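Local structure of beta sliding clamp (Bartonella birtlesii LL-WM9, 6PTR) at residues C[11-16]-C[65-70]; C[91-96]-C[109-114]; C[152-157]-C[189-194]; C[340-345]-C[372-377]. The protein probably tethers DNA polymerases and other proteins to DNA as a ring-shaped, head-to-tail homodimer, making synthesis processive. All coordinates share one frame; numbering follows the deposited sequence.

The four contacts fall into two clusters at distant parts of the arc-shaped chain. Contacts 1 and 2, with centres 12 Å apart in the N-terminal domain, share a sheet: strand 10-14 pairs with strand 94-99, and Val13 N lies 2.8 Å from Ile95 O, probably hydrogen-bonded. Contacts 3 and 4, centres 8 Å apart, meet where the central and C-terminal domains join; strands 189-196 and 372-376 are neighbours, and a salt bridge of 2.6 Å links Arg189 NH1 to Asp341 OD2. Centres in different clusters lie 41 to 48 Å apart. The griselimycin peptide packs on Leu190, Val375 and Met377, and the second subunit reaches contact 2.

Contact 1: C[11-16]-C[65-70]; sequences ITVDRS and FTVNIE
Three apolar pairs carry this contact, and waters fill in where the backbones stand too far apart to bond directly. Ile11 and Ile69 run alongside one another; Ile11 CG2, anti to its own carbonyl carbon, touches Ile69 CD1 at 3.6 Å. Further along, a single methyl of Val13 serves two partners. Its CG1 comes to 4.1 Å from Phe65 CE2, arriving at the ring edge, near the ring plane, and it is equally 4.1 Å from Val67 CG1. Val67 holds CG1 anti to its backbone N (chi1 -168°), which pushes that methyl across to the other segment, where it lies 3.3 Å from Thr12 O. Phe65 takes the crowded first torsion, with CG between N and the carbonyl carbon (chi1 56°), and this turns the CE2 edge of its ring to Val13.

The polar seam runs through Thr12. One water accepts from Thr12 N at 2.9 Å and donates to Asn68 O at 2.6 Å, linking two backbones that form no direct bond here. Another water lies by Thr12 OG1 and donates to Glu70 OE1 at 2.7 Å; that carboxylate is also held by a salt bridge to Arg10.

Behind this first shell, Val50 underlies Ile11, Phe65, Val67 and Ile69, and Phe18 of helix 15-26 packs on Val13 and Phe65. Asp14, at the N-cap of that helix, bonds Gln17 N through OD2. Strand 10-14 of one antiparallel sheet and the end of strand 59-69 of another thus come together beside helix 15-26, as in the N-terminal DNA-clamp domain of the beta sliding clamp family.

Contact 2: C[91-96]-C[109-114]; sequences DGSEIV and IVSGCT
Ser93 comes first on the 91-96 side. Its CB is directed at the other segment, but Ser93 OG is hydrogen-bonded to Pro90 O and stays 4.1 Å from Ser111 OG. At Glu94 the carboxylate leads off, and the backbone takes part through a water: Glu94 O receives a weak bond from it, and the water in turn accepts from Gly112 N at 3.0 Å. Ser111 OG, anti to its backbone N, lies near the same carbonyl.

Ile95 turns to the side of the sheet where Val86 of helix 79-88 also packs. It runs alongside Ile109, both with CG2 anti to the backbone N, so that Ile95 CG2 and Ile109 CG2 meet at 3.6 Å. In the backbone, Ile95 CA makes a CA-H...O contact of 3.4 Å with Val110 O.

Val96 closes the register as an antiparallel hydrogen-bonded pair with Val110. Val96 N to Val110 O measures 2.9 Å and is almost straight at 171°; Val110 N returns to Val96 O, also at 2.9 Å, with an angle of 159°. Both donors lie in the carbonyl planes. On the opposite side from Ile95, Val96 CB and Val110 CB stand 4.4 Å apart.

A type II' turn from Ser111 to Thr114, with Gly112 at positive phi, brings the chain to Thr114 OG1, which bonds Asp319 of the second subunit. The chemistry is thus that of a hairpin zipped by backbone bonds at the valine pair and by isoleucine methyls on its buried side, with water taking over as the strands part toward Ser93.

Contact 3: C[152-157]-C[189-194]; sequences TQFAIS and RLAQVD
This is a buried, mainly apolar contact in the central domain: the loop that follows helix 142-152 lies across strand 189-196, meeting alternate residues of it. Arg189, Ala191 and Val193 all direct their CB atoms at the loop. At one end Thr152 CG2 meets Val193 CG1 at 3.6 Å, the two side chains crossing at about a right angle, while Thr152 OG1 is occupied by Leu148 O. In the middle the small Ala191 CB is enclosed, 3.9 Å from Phe154 CE1 and 4.2 Å from Ala155 CB. Ala155 CB also sits over the centre of the Phe154 ring, 4.1 Å above its plane, so the loop packs on itself as it packs on the strand.

At the other end Arg189 bends at chi3 (-76°) and brings one guanidinium face over Phe154 O, which stands 3.1 Å above the plane. The angle from there is poor for a direct bond; instead a water donates to Phe154 O at 3.0 Å and accepts from Arg189 NH1 at 3.2 Å. The guanidinium stands 86° from the Phe154 ring, and its charge is shared by Asp186 and Asp341.

Leu190, turned away from the loop, packs on the bound griselimycin peptide. The strand thus has the loop on one side and the peptide site on the other, and this loop-on-sheet packing belongs to the central DNA-clamp domain.

Contact 4: C[340-345]-C[372-377]; sequences LDIAGQ and VLYVLM
Ile342 and Tyr374 pass each other head to tail, the isoleucine reaching out from the helix and the tyrosine from the strand. Ile342 CG2, anti to its backbone N, lies 3.9 Å from Tyr374 CB and skims the start of the ring. The other branch of Ile342 runs obliquely to Leu376, where CD1 comes to 3.8 Å from Leu376 CB.

Helix 336-345 packs here on strand 372-376 of the eight-stranded sheet shared with the central domain, the two short segments running nearly antiparallel at 171°; such helix-on-sheet layering is that of a DNA-clamp domain, here the C-terminal one. Val375 faces the other way and touches the bound peptide.

Gln345 approaches the far end of the tyrosine at about a right angle. Its CB leans on the ring end, 3.6 Å from Tyr374 CZ, and a bend at chi2 folds the amide back, its plane 90° from that of the ring. NE2 then donates to Tyr374 OH at 3.1 Å, with an N-H...O angle of 156°. A water in the ring plane lies 2.8 Å from Tyr374 OH and donates to Gln345 O at 2.9 Å. Gln345 NE2 also donates to Asp150 O of the central domain, its stronger partner.

Contact 1: C[11-16]-C[65-70]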
loop_
_atom_site.group_PDB
_atom_site.type_symbol
_atom_site.label_atom_id
_atom_site.label_comp_id
_atom_site.label_asym_id
_atom_site.label_seq_id
_atom_site.Cartn_x
_atom_site.Cartn_y
_atom_site.Cartn_z
ATOM N N ILE C 11 -19.733 -21.563 21.427
ATOM C CA ILE C 11 -18.821 -22.419 20.673
ATOM C C ILE C 11 -17.390 -22.072 21.043
ATOM O O ILE C 11 -17.072 -20.921 21.343
ATOM C CB ILE C 11 -19.020 -22.284 19.150
ATOM C CG1 ILE C 11 -18.896 -20.822 18.728
ATOM C CG2 ILE C 11 -20.376 -22.862 18.764
ATOM C CD1 ILE C 11 -19.034 -20.590 17.185
ATOM N N THR C 12 -16.533 -23.088 21.042
ATOM C CA THR C 12 -15.095 -22.900 21.207
ATOM C C THR C 12 -14.436 -23.321 19.904
ATOM O O THR C 12 -14.607 -24.463 19.477
ATOM C CB THR C 12 -14.561 -23.738 22.375
ATOM O OG1 THR C 12 -15.190 -23.320 23.591
ATOM C CG2 THR C 12 -13.037 -23.585 22.511
ATOM N N VAL C 13 -13.698 -22.409 19.267
ATOM C CA VAL C 13 -13.133 -22.701 17.956
ATOM C C VAL C 13 -11.630 -22.475 17.979
ATOM O O VAL C 13 -11.100 -21.731 18.805
ATOM C CB VAL C 13 -13.778 -21.839 16.868
ATOM C CG1 VAL C 13 -15.264 -22.142 16.813
ATOM C CG2 VAL C 13 -13.515 -20.372 17.169
ATOM N N ASP C 14 -10.940 -23.144 17.054
ATOM C CA ASP C 14 -9.523 -22.888 16.859
ATOM C C ASP C 14 -9.371 -21.533 16.188
ATOM O O ASP C 14 -10.047 -21.243 15.198
ATOM C CB ASP C 14 -8.904 -24.002 16.010
ATOM C CG ASP C 14 -7.436 -23.763 15.702
ATOM O OD1 ASP C 14 -6.595 -23.908 16.614
ATOM O OD2 ASP C 14 -7.124 -23.444 14.533
ATOM N N ARG C 15 -8.477 -20.696 16.722
ATOM C CA ARG C 15 -8.327 -19.354 16.161
ATOM C C ARG C 15 -7.935 -19.410 14.686
ATOM O O ARG C 15 -8.524 -18.716 13.850
ATOM C CB ARG C 15 -7.304 -18.566 16.969
ATOM C CG ARG C 15 -7.031 -17.180 16.411
ATOM C CD ARG C 15 -5.833 -17.191 15.468
ATOM N NE ARG C 15 -5.622 -15.870 14.883
ATOM C CZ ARG C 15 -4.858 -15.624 13.822
ATOM N NH1 ARG C 15 -4.228 -16.613 13.194
ATOM N NH2 ARG C 15 -4.736 -14.380 13.378
ATOM N N SER C 16 -6.943 -20.239 14.348
ATOM C CA SER C 16 -6.425 -20.238 12.982
ATOM C C SER C 16 -7.466 -20.743 11.994
ATOM O O SER C 16 -7.630 -20.171 10.913
ATOM C CB SER C 16 -5.151 -21.069 12.902
ATOM O OG SER C 16 -4.076 -20.353 13.475
ATOM N N PHE C 65 -17.276 -25.262 8.849
ATOM C CA PHE C 65 -16.254 -26.156 9.373
ATOM C C PHE C 65 -16.796 -26.917 10.577
ATOM O O PHE C 65 -17.700 -26.453 11.277
ATOM C CB PHE C 65 -14.959 -25.406 9.752
ATOM C CG PHE C 65 -15.142 -24.277 10.732
ATOM C CD1 PHE C 65 -15.631 -23.045 10.326
ATOM C CD2 PHE C 65 -14.787 -24.442 12.066
ATOM C CE1 PHE C 65 -15.780 -22.001 11.227
ATOM C CE2 PHE C 65 -14.919 -23.390 12.972
ATOM C CZ PHE C 65 -15.417 -22.173 12.553
ATOM N N THR C 66 -16.169 -28.062 10.830
ATOM C CA THR C 66 -16.588 -28.983 11.881
ATOM C C THR C 66 -16.093 -28.500 13.237
ATOM O O THR C 66 -14.906 -28.212 13.401
ATOM C CB THR C 66 -16.046 -30.377 11.580
ATOM O OG1 THR C 66 -16.708 -30.905 10.415
ATOM C CG2 THR C 66 -16.246 -31.300 12.778
ATOM N N VAL C 67 -17.010 -28.384 14.198
ATOM C CA VAL C 67 -16.707 -27.972 15.572
ATOM C C VAL C 67 -17.614 -28.744 16.504
ATOM O O VAL C 67 -18.809 -28.865 16.236
ATOM C CB VAL C 67 -16.963 -26.471 15.848
ATOM C CG1 VAL C 67 -16.355 -26.077 17.191
ATOM C CG2 VAL C 67 -16.457 -25.602 14.757
ATOM N N ASN C 68 -17.072 -29.223 17.614
ATOM C CA ASN C 68 -17.942 -29.650 18.705
ATOM C C ASN C 68 -18.650 -28.416 19.266
ATOM O O ASN C 68 -17.993 -27.461 19.694
ATOM C CB ASN C 68 -17.152 -30.353 19.798
ATOM C CG ASN C 68 -18.022 -30.700 20.992
ATOM O OD1 ASN C 68 -17.912 -30.099 22.061
ATOM N ND2 ASN C 68 -18.914 -31.639 20.800
ATOM N N ILE C 69 -19.979 -28.427 19.260
ATOM C CA ILE C 69 -20.790 -27.270 19.643
ATOM C C ILE C 69 -21.265 -27.461 21.074
ATOM O O ILE C 69 -21.935 -28.457 21.378
ATOM C CB ILE C 69 -21.995 -27.095 18.704
ATOM C CG1 ILE C 69 -21.550 -27.072 17.237
ATOM C CG2 ILE C 69 -22.770 -25.826 19.058
ATOM C CD1 ILE C 69 -20.697 -25.887 16.877
ATOM N N GLU C 70 -20.936 -26.513 21.951
ATOM C CA GLU C 70 -21.414 -26.595 23.328
ATOM C C GLU C 70 -22.897 -26.250 23.422
ATOM O O GLU C 70 -23.681 -27.000 24.020
ATOM C CB GLU C 70 -20.585 -25.680 24.231
ATOM C CG GLU C 70 -20.928 -25.833 25.708
ATOM C CD GLU C 70 -19.954 -25.097 26.622
ATOM O OE1 GLU C 70 -18.938 -24.547 26.123
ATOM O OE2 GLU C 70 -20.211 -25.074 27.842
HETATM O O HOH W 1 -18.031 -25.553 21.398
HETATM O O HOH W 2 -14.902 -27.052 20.262
HETATM O O HOH W 3 -17.489 -24.869 23.836
#

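Contact 2: C[91-96]-C[109-114]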
loop_
_atom_site.group_PDB
_atom_site.type_symbol
_atom_site.label_atom_id
_atom_site.label_comp_id
_atom_site.label_asym_id
_atom_site.label_seq_id
_atom_site.Cartn_x
_atom_site.Cartn_y
_atom_site.Cartn_z
ATOM N N ASP C 91 -2.084 -17.216 17.047
ATOM C CA ASP C 91 -2.125 -18.506 16.381
ATOM C C ASP C 91 -1.960 -19.624 17.403
ATOM O O ASP C 91 -1.163 -19.519 18.339
ATOM C CB ASP C 91 -1.014 -18.567 15.333
ATOM C CG ASP C 91 -1.399 -19.376 14.124
ATOM O OD1 ASP C 91 -1.901 -20.508 14.295
ATOM O OD2 ASP C 91 -1.209 -18.873 12.995
ATOM N N GLY C 92 -2.739 -20.688 17.240
ATOM C CA GLY C 92 -2.700 -21.791 18.174
ATOM C C GLY C 92 -3.484 -21.585 19.450
ATOM O O GLY C 92 -3.468 -22.466 20.316
ATOM N N SER C 93 -4.167 -20.461 19.600
ATOM C CA SER C 93 -5.059 -20.237 20.724
ATOM C C SER C 93 -6.467 -20.714 20.373
ATOM O O SER C 93 -6.762 -21.066 19.226
ATOM C CB SER C 93 -5.083 -18.760 21.093
ATOM O OG SER C 93 -5.550 -17.992 19.995
ATOM N N GLU C 94 -7.341 -20.726 21.382
ATOM C CA GLU C 94 -8.757 -21.017 21.202
ATOM C C GLU C 94 -9.578 -19.772 21.496
ATOM O O GLU C 94 -9.162 -18.889 22.245
ATOM C CB GLU C 94 -9.225 -22.158 22.114
ATOM C CG GLU C 94 -8.710 -23.516 21.697
ATOM C CD GLU C 94 -9.273 -24.637 22.544
ATOM O OE1 GLU C 94 -9.473 -24.429 23.765
ATOM O OE2 GLU C 94 -9.517 -25.728 21.980
ATOM N N ILE C 95 -10.760 -19.714 20.900
ATOM C CA ILE C 95 -11.661 -18.578 21.050
ATOM C C ILE C 95 -13.019 -19.118 21.448
ATOM O O ILE C 95 -13.541 -20.009 20.778
ATOM C CB ILE C 95 -11.801 -17.779 19.746
ATOM C CG1 ILE C 95 -10.441 -17.345 19.221
ATOM C CG2 ILE C 95 -12.674 -16.567 19.976
ATOM C CD1 ILE C 95 -10.546 -16.772 17.820
ATOM N N VAL C 96 -13.603 -18.556 22.501
ATOM C CA VAL C 96 -14.966 -18.891 22.898
ATOM C C VAL C 96 -15.894 -17.774 22.444
ATOM O O VAL C 96 -15.722 -16.614 22.835
ATOM C CB VAL C 96 -15.073 -19.110 24.413
ATOM C CG1 VAL C 96 -16.523 -19.429 24.788
ATOM C CG2 VAL C 96 -14.144 -20.239 24.871
ATOM N N ILE C 109 -16.589 -12.583 23.037
ATOM C CA ILE C 109 -15.437 -13.246 22.450
ATOM C C ILE C 109 -14.385 -13.315 23.535
ATOM O O ILE C 109 -13.956 -12.272 24.040
ATOM C CB ILE C 109 -14.893 -12.493 21.234
ATOM C CG1 ILE C 109 -15.975 -12.258 20.175
ATOM C CG2 ILE C 109 -13.714 -13.240 20.653
ATOM C CD1 ILE C 109 -15.539 -11.276 19.138
ATOM N N VAL C 110 -13.975 -14.526 23.914
ATOM C CA VAL C 110 -12.967 -14.692 24.955
ATOM C C VAL C 110 -11.789 -15.471 24.390
ATOM O O VAL C 110 -11.961 -16.559 23.828
ATOM C CB VAL C 110 -13.537 -15.398 26.201
ATOM C CG1 VAL C 110 -12.431 -15.689 27.188
ATOM C CG2 VAL C 110 -14.608 -14.523 26.855
ATOM N N SER C 111 -10.591 -14.927 24.553
ATOM C CA SER C 111 -9.373 -15.624 24.163
ATOM C C SER C 111 -8.342 -15.315 25.239
ATOM O O SER C 111 -7.860 -14.181 25.324
ATOM C CB SER C 111 -8.891 -15.177 22.783
ATOM O OG SER C 111 -7.537 -15.550 22.576
ATOM N N GLY C 112 -8.046 -16.303 26.076
ATOM C CA GLY C 112 -7.132 -16.058 27.181
ATOM C C GLY C 112 -7.794 -15.105 28.145
ATOM O O GLY C 112 -8.964 -15.273 28.514
ATOM N N CYS C 113 -7.062 -14.062 28.529
ATOM C CA CYS C 113 -7.631 -12.993 29.332
ATOM C C CYS C 113 -8.307 -11.919 28.495
ATOM O O CYS C 113 -8.874 -10.984 29.065
ATOM C CB CYS C 113 -6.549 -12.355 30.194
ATOM S SG CYS C 113 -5.968 -13.484 31.425
ATOM N N THR C 114 -8.274 -12.026 27.169
ATOM C CA THR C 114 -8.879 -10.997 26.333
ATOM C C THR C 114 -10.372 -11.270 26.189
ATOM O O THR C 114 -10.771 -12.393 25.875
ATOM C CB THR C 114 -8.233 -10.969 24.947
ATOM O OG1 THR C 114 -6.813 -11.020 25.066
ATOM C CG2 THR C 114 -8.613 -9.695 24.237
HETATM O O HOH W 4 -9.383 -18.971 25.578
#

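Contact 3: C[152-157]-C[189-194]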
loop_
_atom_site.group_PDB
_atom_site.type_symbol
_atom_site.label_atom_id
_atom_site.label_comp_id
_atom_site.label_asym_id
_atom_site.label_seq_id
_atom_site.Cartn_x
_atom_site.Cartn_y
_atom_site.Cartn_z
ATOM N N THR C 152 -9.516 -14.589 -18.663
ATOM C CA THR C 152 -10.559 -13.647 -19.050
ATOM C C THR C 152 -10.821 -12.526 -18.055
ATOM O O THR C 152 -11.314 -11.472 -18.472
ATOM C CB THR C 152 -11.879 -14.390 -19.309
ATOM O OG1 THR C 152 -12.174 -15.246 -18.197
ATOM C CG2 THR C 152 -11.759 -15.254 -20.569
ATOM N N GLN C 153 -10.513 -12.706 -16.768
ATOM C CA GLN C 153 -10.900 -11.705 -15.771
ATOM C C GLN C 153 -10.348 -10.314 -16.088
ATOM O O GLN C 153 -11.043 -9.305 -15.904
ATOM C CB GLN C 153 -10.434 -12.149 -14.387
ATOM C CG GLN C 153 -10.798 -11.186 -13.315
ATOM C CD GLN C 153 -10.230 -11.633 -11.993
ATOM O OE1 GLN C 153 -9.265 -12.405 -11.958
ATOM N NE2 GLN C 153 -10.815 -11.156 -10.901
ATOM N N PHE C 154 -9.093 -10.228 -16.524
ATOM C CA PHE C 154 -8.480 -8.916 -16.705
ATOM C C PHE C 154 -9.214 -8.068 -17.733
ATOM O O PHE C 154 -9.107 -6.836 -17.687
ATOM C CB PHE C 154 -7.015 -9.058 -17.135
ATOM C CG PHE C 154 -6.856 -9.367 -18.592
ATOM C CD1 PHE C 154 -7.150 -10.639 -19.085
ATOM C CD2 PHE C 154 -6.457 -8.377 -19.485
ATOM C CE1 PHE C 154 -7.034 -10.931 -20.439
ATOM C CE2 PHE C 154 -6.330 -8.658 -20.820
ATOM C CZ PHE C 154 -6.621 -9.918 -21.313
ATOM N N ALA C 155 -9.938 -8.680 -18.673
ATOM C CA ALA C 155 -10.545 -7.892 -19.749
ATOM C C ALA C 155 -11.942 -7.394 -19.401
ATOM O O ALA C 155 -12.549 -6.674 -20.202
ATOM C CB ALA C 155 -10.599 -8.704 -21.051
ATOM N N ILE C 156 -12.466 -7.747 -18.230
ATOM C CA ILE C 156 -13.826 -7.357 -17.868
ATOM C C ILE C 156 -13.923 -5.850 -17.736
ATOM O O ILE C 156 -13.052 -5.193 -17.136
ATOM C CB ILE C 156 -14.257 -8.009 -16.546
ATOM C CG1 ILE C 156 -14.291 -9.521 -16.643
ATOM C CG2 ILE C 156 -15.613 -7.467 -16.103
ATOM C CD1 ILE C 156 -14.430 -10.138 -15.259
ATOM N N SER C 157 -15.019 -5.298 -18.258
ATOM C CA SER C 157 -15.305 -3.886 -18.098
ATOM C C SER C 157 -15.598 -3.548 -16.646
ATOM O O SER C 157 -16.252 -4.316 -15.931
ATOM C CB SER C 157 -16.507 -3.494 -18.954
ATOM O OG SER C 157 -16.770 -2.084 -18.863
ATOM N N ARG C 189 -10.223 -4.328 -25.243
ATOM C CA ARG C 189 -9.601 -5.641 -25.111
ATOM C C ARG C 189 -10.704 -6.692 -25.148
ATOM O O ARG C 189 -11.807 -6.458 -24.650
ATOM C CB ARG C 189 -8.837 -5.761 -23.775
ATOM C CG ARG C 189 -7.853 -4.625 -23.465
ATOM C CD ARG C 189 -7.404 -4.659 -22.006
ATOM N NE ARG C 189 -8.434 -4.146 -21.104
ATOM C CZ ARG C 189 -8.288 -4.047 -19.786
ATOM N NH1 ARG C 189 -7.154 -4.417 -19.209
ATOM N NH2 ARG C 189 -9.284 -3.586 -19.042
ATOM N N LEU C 190 -10.408 -7.853 -25.721
ATOM C CA LEU C 190 -11.335 -8.972 -25.590
ATOM C C LEU C 190 -10.525 -10.225 -25.332
ATOM O O LEU C 190 -9.453 -10.402 -25.919
ATOM C CB LEU C 190 -12.203 -9.176 -26.843
ATOM C CG LEU C 190 -13.143 -10.394 -26.797
ATOM C CD1 LEU C 190 -14.470 -10.066 -27.499
ATOM C CD2 LEU C 190 -12.524 -11.618 -27.423
ATOM N N ALA C 191 -11.042 -11.095 -24.456
ATOM C CA ALA C 191 -10.399 -12.367 -24.180
ATOM C C ALA C 191 -11.411 -13.479 -24.418
ATOM O O ALA C 191 -12.578 -13.344 -24.044
ATOM C CB ALA C 191 -9.874 -12.442 -22.717
ATOM N N GLN C 192 -10.963 -14.553 -25.067
ATOM C CA GLN C 192 -11.794 -15.713 -25.355
ATOM C C GLN C 192 -11.026 -16.969 -24.999
ATOM O O GLN C 192 -9.907 -17.167 -25.485
ATOM C CB GLN C 192 -12.183 -15.762 -26.841
ATOM C CG GLN C 192 -12.982 -17.005 -27.191
ATOM C CD GLN C 192 -13.320 -17.087 -28.677
ATOM O OE1 GLN C 192 -14.282 -16.494 -29.128
ATOM N NE2 GLN C 192 -12.529 -17.838 -29.430
ATOM N N VAL C 193 -11.621 -17.829 -24.167
ATOM C CA VAL C 193 -11.014 -19.123 -23.850
ATOM C C VAL C 193 -12.057 -20.218 -24.011
ATOM O O VAL C 193 -13.213 -20.047 -23.607
ATOM C CB VAL C 193 -10.402 -19.135 -22.430
ATOM C CG1 VAL C 193 -11.445 -18.789 -21.342
ATOM C CG2 VAL C 193 -9.698 -20.478 -22.168
ATOM N N ASP C 194 -11.636 -21.339 -24.599
ATOM C CA ASP C 194 -12.456 -22.520 -24.847
ATOM C C ASP C 194 -11.897 -23.718 -24.096
ATOM O O ASP C 194 -10.686 -23.820 -23.884
ATOM C CB ASP C 194 -12.481 -22.902 -26.341
ATOM C CG ASP C 194 -13.233 -21.907 -27.192
ATOM O OD1 ASP C 194 -14.094 -21.199 -26.650
ATOM O OD2 ASP C 194 -12.968 -21.833 -28.405
HETATM O O HOH W 5 -7.432 -4.900 -16.076
#

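Contact 4: C[340-345]-C[372-377]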
loop_
_atom_site.group_PDB
_atom_site.type_symbol
_atom_site.label_atom_id
_atom_site.label_comp_id
_atom_site.label_asym_id
_atom_site.label_seq_id
_atom_site.Cartn_x
_atom_site.Cartn_y
_atom_site.Cartn_z
ATOM N N LEU C 340 0.523 -4.258 -22.309
ATOM C CA LEU C 340 1.176 -4.946 -21.197
ATOM C C LEU C 340 0.229 -5.940 -20.533
ATOM O O LEU C 340 0.650 -7.034 -20.143
ATOM C CB LEU C 340 1.690 -3.924 -20.189
ATOM C CG LEU C 340 2.832 -3.081 -20.777
ATOM C CD1 LEU C 340 3.229 -1.991 -19.809
ATOM C CD2 LEU C 340 4.020 -3.977 -21.091
ATOM N N ASP C 341 -1.056 -5.586 -20.422
ATOM C CA ASP C 341 -2.027 -6.533 -19.874
ATOM C C ASP C 341 -2.015 -7.838 -20.661
ATOM O O ASP C 341 -1.940 -8.927 -20.077
ATOM C CB ASP C 341 -3.439 -5.931 -19.879
ATOM C CG ASP C 341 -3.610 -4.793 -18.893
ATOM O OD1 ASP C 341 -2.823 -4.684 -17.919
ATOM O OD2 ASP C 341 -4.569 -4.016 -19.085
ATOM N N ILE C 342 -2.071 -7.751 -21.993
ATOM C CA ILE C 342 -2.155 -8.967 -22.790
ATOM C C ILE C 342 -0.818 -9.699 -22.805
ATOM O O ILE C 342 -0.773 -10.932 -22.705
ATOM C CB ILE C 342 -2.655 -8.623 -24.200
ATOM C CG1 ILE C 342 -4.103 -8.146 -24.106
ATOM C CG2 ILE C 342 -2.537 -9.837 -25.115
ATOM C CD1 ILE C 342 -4.580 -7.420 -25.387
ATOM N N ALA C 343 0.294 -8.960 -22.902
ATOM C CA ALA C 343 1.596 -9.619 -22.796
ATOM C C ALA C 343 1.707 -10.398 -21.490
ATOM O O ALA C 343 2.260 -11.509 -21.459
ATOM C CB ALA C 343 2.719 -8.586 -22.911
ATOM N N GLY C 344 1.175 -9.834 -20.403
ATOM C CA GLY C 344 1.153 -10.530 -19.122
ATOM C C GLY C 344 0.319 -11.792 -19.096
ATOM O O GLY C 344 0.528 -12.636 -18.221
ATOM N N GLN C 345 -0.628 -11.951 -20.027
ATOM C CA GLN C 345 -1.435 -13.170 -20.070
ATOM C C GLN C 345 -0.683 -14.359 -20.641
ATOM O O GLN C 345 -1.048 -15.506 -20.363
ATOM C CB GLN C 345 -2.691 -12.954 -20.915
ATOM C CG GLN C 345 -3.637 -11.965 -20.302
ATOM C CD GLN C 345 -4.280 -12.529 -19.076
ATOM O OE1 GLN C 345 -3.984 -12.120 -17.959
ATOM N NE2 GLN C 345 -5.169 -13.501 -19.274
ATOM N N VAL C 372 -6.851 -20.219 -26.307
ATOM C CA VAL C 372 -7.012 -18.861 -25.784
ATOM C C VAL C 372 -6.620 -17.865 -26.866
ATOM O O VAL C 372 -5.566 -18.012 -27.489
ATOM C CB VAL C 372 -6.123 -18.647 -24.538
ATOM C CG1 VAL C 372 -6.334 -17.263 -23.945
ATOM C CG2 VAL C 372 -6.378 -19.726 -23.494
ATOM N N LEU C 373 -7.417 -16.812 -27.047
ATOM C CA LEU C 373 -6.978 -15.734 -27.920
ATOM C C LEU C 373 -7.374 -14.406 -27.301
ATOM O O LEU C 373 -8.314 -14.320 -26.505
ATOM C CB LEU C 373 -7.559 -15.854 -29.333
ATOM C CG LEU C 373 -9.078 -15.858 -29.536
ATOM C CD1 LEU C 373 -9.638 -14.427 -29.652
ATOM C CD2 LEU C 373 -9.465 -16.706 -30.761
ATOM N N TYR C 374 -6.659 -13.366 -27.699
ATOM C CA TYR C 374 -6.974 -12.024 -27.266
ATOM C C TYR C 374 -7.152 -11.142 -28.491
ATOM O O TYR C 374 -6.533 -11.364 -29.540
ATOM C CB TYR C 374 -5.877 -11.467 -26.357
ATOM C CG TYR C 374 -5.648 -12.377 -25.199
ATOM C CD1 TYR C 374 -6.530 -12.363 -24.118
ATOM C CD2 TYR C 374 -4.605 -13.300 -25.202
ATOM C CE1 TYR C 374 -6.364 -13.214 -23.057
ATOM C CE2 TYR C 374 -4.423 -14.172 -24.125
ATOM C CZ TYR C 374 -5.317 -14.121 -23.063
ATOM O OH TYR C 374 -5.153 -14.972 -22.007
ATOM N N VAL C 375 -8.017 -10.151 -28.360
ATOM C CA VAL C 375 -8.206 -9.151 -29.399
ATOM C C VAL C 375 -7.970 -7.774 -28.788
ATOM O O VAL C 375 -8.407 -7.491 -27.666
ATOM C CB VAL C 375 -9.614 -9.253 -30.018
ATOM C CG1 VAL C 375 -9.763 -8.261 -31.175
ATOM C CG2 VAL C 375 -9.902 -10.656 -30.486
ATOM N N LEU C 376 -7.277 -6.914 -29.524
ATOM C CA LEU C 376 -7.030 -5.568 -29.019
ATOM C C LEU C 376 -7.275 -4.554 -30.126
ATOM O O LEU C 376 -6.713 -4.671 -31.223
ATOM C CB LEU C 376 -5.600 -5.441 -28.501
ATOM C CG LEU C 376 -5.236 -4.062 -27.947
ATOM C CD1 LEU C 376 -6.090 -3.746 -26.733
ATOM C CD2 LEU C 376 -3.753 -4.040 -27.605
ATOM N N MET C 377 -8.119 -3.548 -29.827
ATOM C CA MET C 377 -8.385 -2.491 -30.800
ATOM C C MET C 377 -7.228 -1.499 -30.820
ATOM O O MET C 377 -6.711 -1.128 -29.769
ATOM C CB MET C 377 -9.678 -1.747 -30.447
ATOM C CG MET C 377 -10.270 -0.917 -31.621
ATOM S SD MET C 377 -10.760 -2.010 -32.972
ATOM C CE MET C 377 -11.291 -0.802 -34.172
HETATM O O HOH W 6 -3.018 -16.741 -22.055
#